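Local coordinates for cytochrome (Paracoccus pantotrophus, PDB 2XTS), which serves as the cytochrome subunit of the sulfane dehydrogenase SoxCD, probably carrying electrons away during the oxidation of protein-bound sulfur, this part holding a haem c-binding cytochrome c domain, at residues D[116-120]-D[121-125]. Residues are numbered along the deposited sequence; the frame is centred on the assembly and turned at random.
Sequences FLLYS and NGLVE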
ATOM      1  N   PHE D 116     -26.852  24.617 -34.011  1.00  8.40           N
ATOM      2  CA  PHE D 116     -25.678  25.108 -34.750  1.00  8.68           C
ATOM      3  C   PHE D 116     -24.682  23.979 -35.078  1.00  8.56           C
ATOM      4  O   PHE D 116     -24.078  23.969 -36.146  1.00  9.05           O
ATOM      5  CB  PHE D 116     -24.961  26.208 -33.945  1.00  9.15           C
ATOM      6  CG  PHE D 116     -23.698  26.682 -34.582  1.00  9.81           C
ATOM      7  CD1 PHE D 116     -23.747  27.442 -35.737  1.00 11.49           C
ATOM      8  CD2 PHE D 116     -22.460  26.335 -34.044  1.00 11.34           C
ATOM      9  CE1 PHE D 116     -22.600  27.862 -36.360  1.00 11.18           C
ATOM     10  CE2 PHE D 116     -21.290  26.758 -34.684  1.00 10.86           C
ATOM     11  CZ  PHE D 116     -21.374  27.527 -35.839  1.00 11.67           C
ATOM     12  N   LEU D 117     -24.474  23.052 -34.145  1.00  8.11           N
ATOM     13  CA  LEU D 117     -23.593  21.910 -34.417  1.00  8.53           C
ATOM     14  C   LEU D 117     -24.191  21.022 -35.516  1.00  8.66           C
ATOM     15  O   LEU D 117     -23.476  20.515 -36.370  1.00  9.11           O
ATOM     16  CB  LEU D 117     -23.293  21.129 -33.130  1.00  8.59           C
ATOM     17  CG  LEU D 117     -22.388  21.870 -32.138  1.00  9.10           C
ATOM     18  CD1 LEU D 117     -22.367  21.077 -30.852  1.00  9.75           C
ATOM     19  CD2 LEU D 117     -20.987  22.061 -32.706  1.00  9.97           C
ATOM     20  N   LEU D 118     -25.508  20.835 -35.515  1.00  8.48           N
ATOM     21  CA  LEU D 118     -26.140  20.114 -36.630  1.00  9.18           C
ATOM     22  C   LEU D 118     -25.868  20.842 -37.951  1.00  9.53           C
ATOM     23  O   LEU D 118     -25.521  20.232 -38.945  1.00 10.30           O
ATOM     24  CB  LEU D 118     -27.642  19.977 -36.422  1.00  8.70           C
ATOM     25  CG  LEU D 118     -28.068  18.955 -35.385  1.00  9.97           C
ATOM     26  CD1 LEU D 118     -29.532  19.136 -35.015  1.00 11.45           C
ATOM     27  CD2 LEU D 118     -27.791  17.528 -35.863  1.00 12.29           C
ATOM     28  N   TYR D 119     -26.068  22.153 -37.969  1.00  9.90           N
ATOM     29  CA  TYR D 119     -25.836  22.928 -39.182  1.00  9.87           C
ATOM     30  C   TYR D 119     -24.375  22.841 -39.639  1.00  9.99           C
ATOM     31  O   TYR D 119     -24.082  22.666 -40.819  1.00 10.74           O
ATOM     32  CB  TYR D 119     -26.207  24.390 -38.933  1.00  9.85           C
ATOM     33  CG  TYR D 119     -25.763  25.320 -40.041  1.00 10.20           C
ATOM     34  CD1 TYR D 119     -26.438  25.327 -41.253  1.00 12.05           C
ATOM     35  CD2 TYR D 119     -24.634  26.140 -39.897  1.00 12.59           C
ATOM     36  CE1 TYR D 119     -26.030  26.162 -42.285  1.00 14.49           C
ATOM     37  CE2 TYR D 119     -24.222  26.954 -40.928  1.00 15.55           C
ATOM     38  CZ  TYR D 119     -24.932  26.956 -42.117  1.00 15.44           C
ATOM     39  OH  TYR D 119     -24.532  27.765 -43.141  1.00 20.65           O
ATOM     40  N   SER D 120     -23.453  22.926 -38.689  1.00  9.74           N
ATOM     41  CA  SER D 120     -22.037  22.884 -39.003  1.00  9.71           C
ATOM     42  C   SER D 120     -21.591  21.533 -39.581  1.00 10.15           C
ATOM     43  O   SER D 120     -20.597  21.442 -40.314  1.00 10.99           O
ATOM     44  CB  SER D 120     -21.225  23.220 -37.769  1.00  9.62           C
ATOM     45  OG  SER D 120     -21.444  24.530 -37.307  1.00 10.78           O
ATOM     46  N   ASN D 121     -22.347  20.489 -39.268  1.00  9.66           N
ATOM     47  CA  ASN D 121     -22.135  19.144 -39.791  1.00  9.68           C
ATOM     48  C   ASN D 121     -22.959  18.879 -41.051  1.00 10.62           C
ATOM     49  O   ASN D 121     -22.985  17.766 -41.544  1.00 12.29           O
ATOM     50  CB  ASN D 121     -22.467  18.104 -38.703  1.00  9.62           C
ATOM     51  CG  ASN D 121     -21.314  17.872 -37.772  1.00  9.38           C
ATOM     52  OD1 ASN D 121     -20.407  17.108 -38.102  1.00 10.73           O
ATOM     53  ND2 ASN D 121     -21.339  18.510 -36.599  1.00 10.14           N
ATOM     54  N   GLY D 122     -23.626  19.900 -41.569  1.00 10.78           N
ATOM     55  CA  GLY D 122     -24.338  19.781 -42.836  1.00 11.35           C
ATOM     56  C   GLY D 122     -25.620  18.993 -42.747  1.00 11.38           C
ATOM     57  O   GLY D 122     -26.108  18.469 -43.764  1.00 14.25           O
ATOM     58  N   LEU D 123     -26.201  18.923 -41.548  1.00 11.00           N
ATOM     59  CA  LEU D 123     -27.350  18.041 -41.305  1.00 11.30           C
ATOM     60  C   LEU D 123     -28.709  18.743 -41.278  1.00 12.19           C
ATOM     61  O   LEU D 123     -29.757  18.079 -41.345  1.00 13.55           O
ATOM     62  CB  LEU D 123     -27.153  17.257 -40.007  1.00 11.33           C
ATOM     63  CG  LEU D 123     -25.919  16.362 -40.015  1.00 11.81           C
ATOM     64  CD1 LEU D 123     -25.692  15.785 -38.600  1.00 12.02           C
ATOM     65  CD2 LEU D 123     -26.003  15.266 -41.085  1.00 14.05           C
ATOM     66  N   VAL D 124     -28.685  20.066 -41.105  1.00 12.19           N
ATOM     67  CA  VAL D 124     -29.880  20.898 -41.162  1.00 12.37           C
ATOM     68  C   VAL D 124     -29.515  22.192 -41.883  1.00 12.83           C
ATOM     69  O   VAL D 124     -28.326  22.521 -42.012  1.00 13.03           O
ATOM     70  CB  VAL D 124     -30.437  21.209 -39.742  1.00 11.43           C
ATOM     71  CG1 VAL D 124     -30.798  19.936 -38.982  1.00 12.98           C
ATOM     72  CG2 VAL D 124     -29.476  22.062 -38.938  1.00 11.46           C
ATOM     73  N   GLU D 125     -30.535  22.919 -42.344  1.00 14.09           N
ATOM     74  CA  GLU D 125     -30.342  24.223 -42.959  1.00 15.00           C
ATOM     75  C   GLU D 125     -30.195  25.306 -41.889  1.00 14.55           C
ATOM     76  O   GLU D 125     -30.481  25.090 -40.692  1.00 14.25           O
ATOM     77  CB  GLU D 125     -31.508  24.566 -43.898  1.00 15.67           C
ATOM     78  CG  GLU D 125     -31.741  23.557 -45.021  1.00 19.08           C
ATOM     79  CD  GLU D 125     -30.537  23.387 -45.935  1.00 23.83           C
ATOM     80  OE1 GLU D 125     -29.811  24.369 -46.173  1.00 27.19           O
ATOM     81  OE2 GLU D 125     -30.303  22.253 -46.415  1.00 28.53           O
TER
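Leu-123 N reaches back to Leu-118 O (3.0 Å) and Gly-122 N to Tyr-119 O (2.9 Å), the bond pair of a Schellman motif closing helix 107-120 of the cytochrome c domain. On this helix end the Leu-117 side chain comes within about 5 Å of the bound haem c. Gly-122, the C-prime residue, has a phi of 74°, a left-handed backbone conformation that costs glycine least, because it has no CB. Asn-121 is the first residue to leave helical geometry. Its CB lies 3.5 Å from Leu-117 O. CG, anti to the carbonyl carbon and beside the backbone N (chi1 -84°), is 3.7 Å from the same oxygen. ND2 then bonds Leu-117 O at 2.9 Å, nearly straight at 166°, with that oxygen close to the amide plane. Since Asn-121 N grips Leu-117 O from the opposite face of its carbonyl plane, this acceptor is held twice. ND2 also donates to Leu-63 O, so the short amide ties the helix end to a neighbouring loop. Truncation to alanine removes the amide, which is likely to leave Leu-117 O with one bond fewer and Leu-63 O without its donor from ND2. Beyond the turn, the Leu-123 side chain crosses that of Leu-118 at about a right angle, CD1 meeting CD2 at 3.9 Å. Val-124 suits its place because its branch at CB puts CG2, between backbone N and carbonyl carbon, against both Leu-118 CB and Tyr-119 CB. Val-124 O sits at the ring edge of Tyr-119, near its plane, 3.5 Å from CD1.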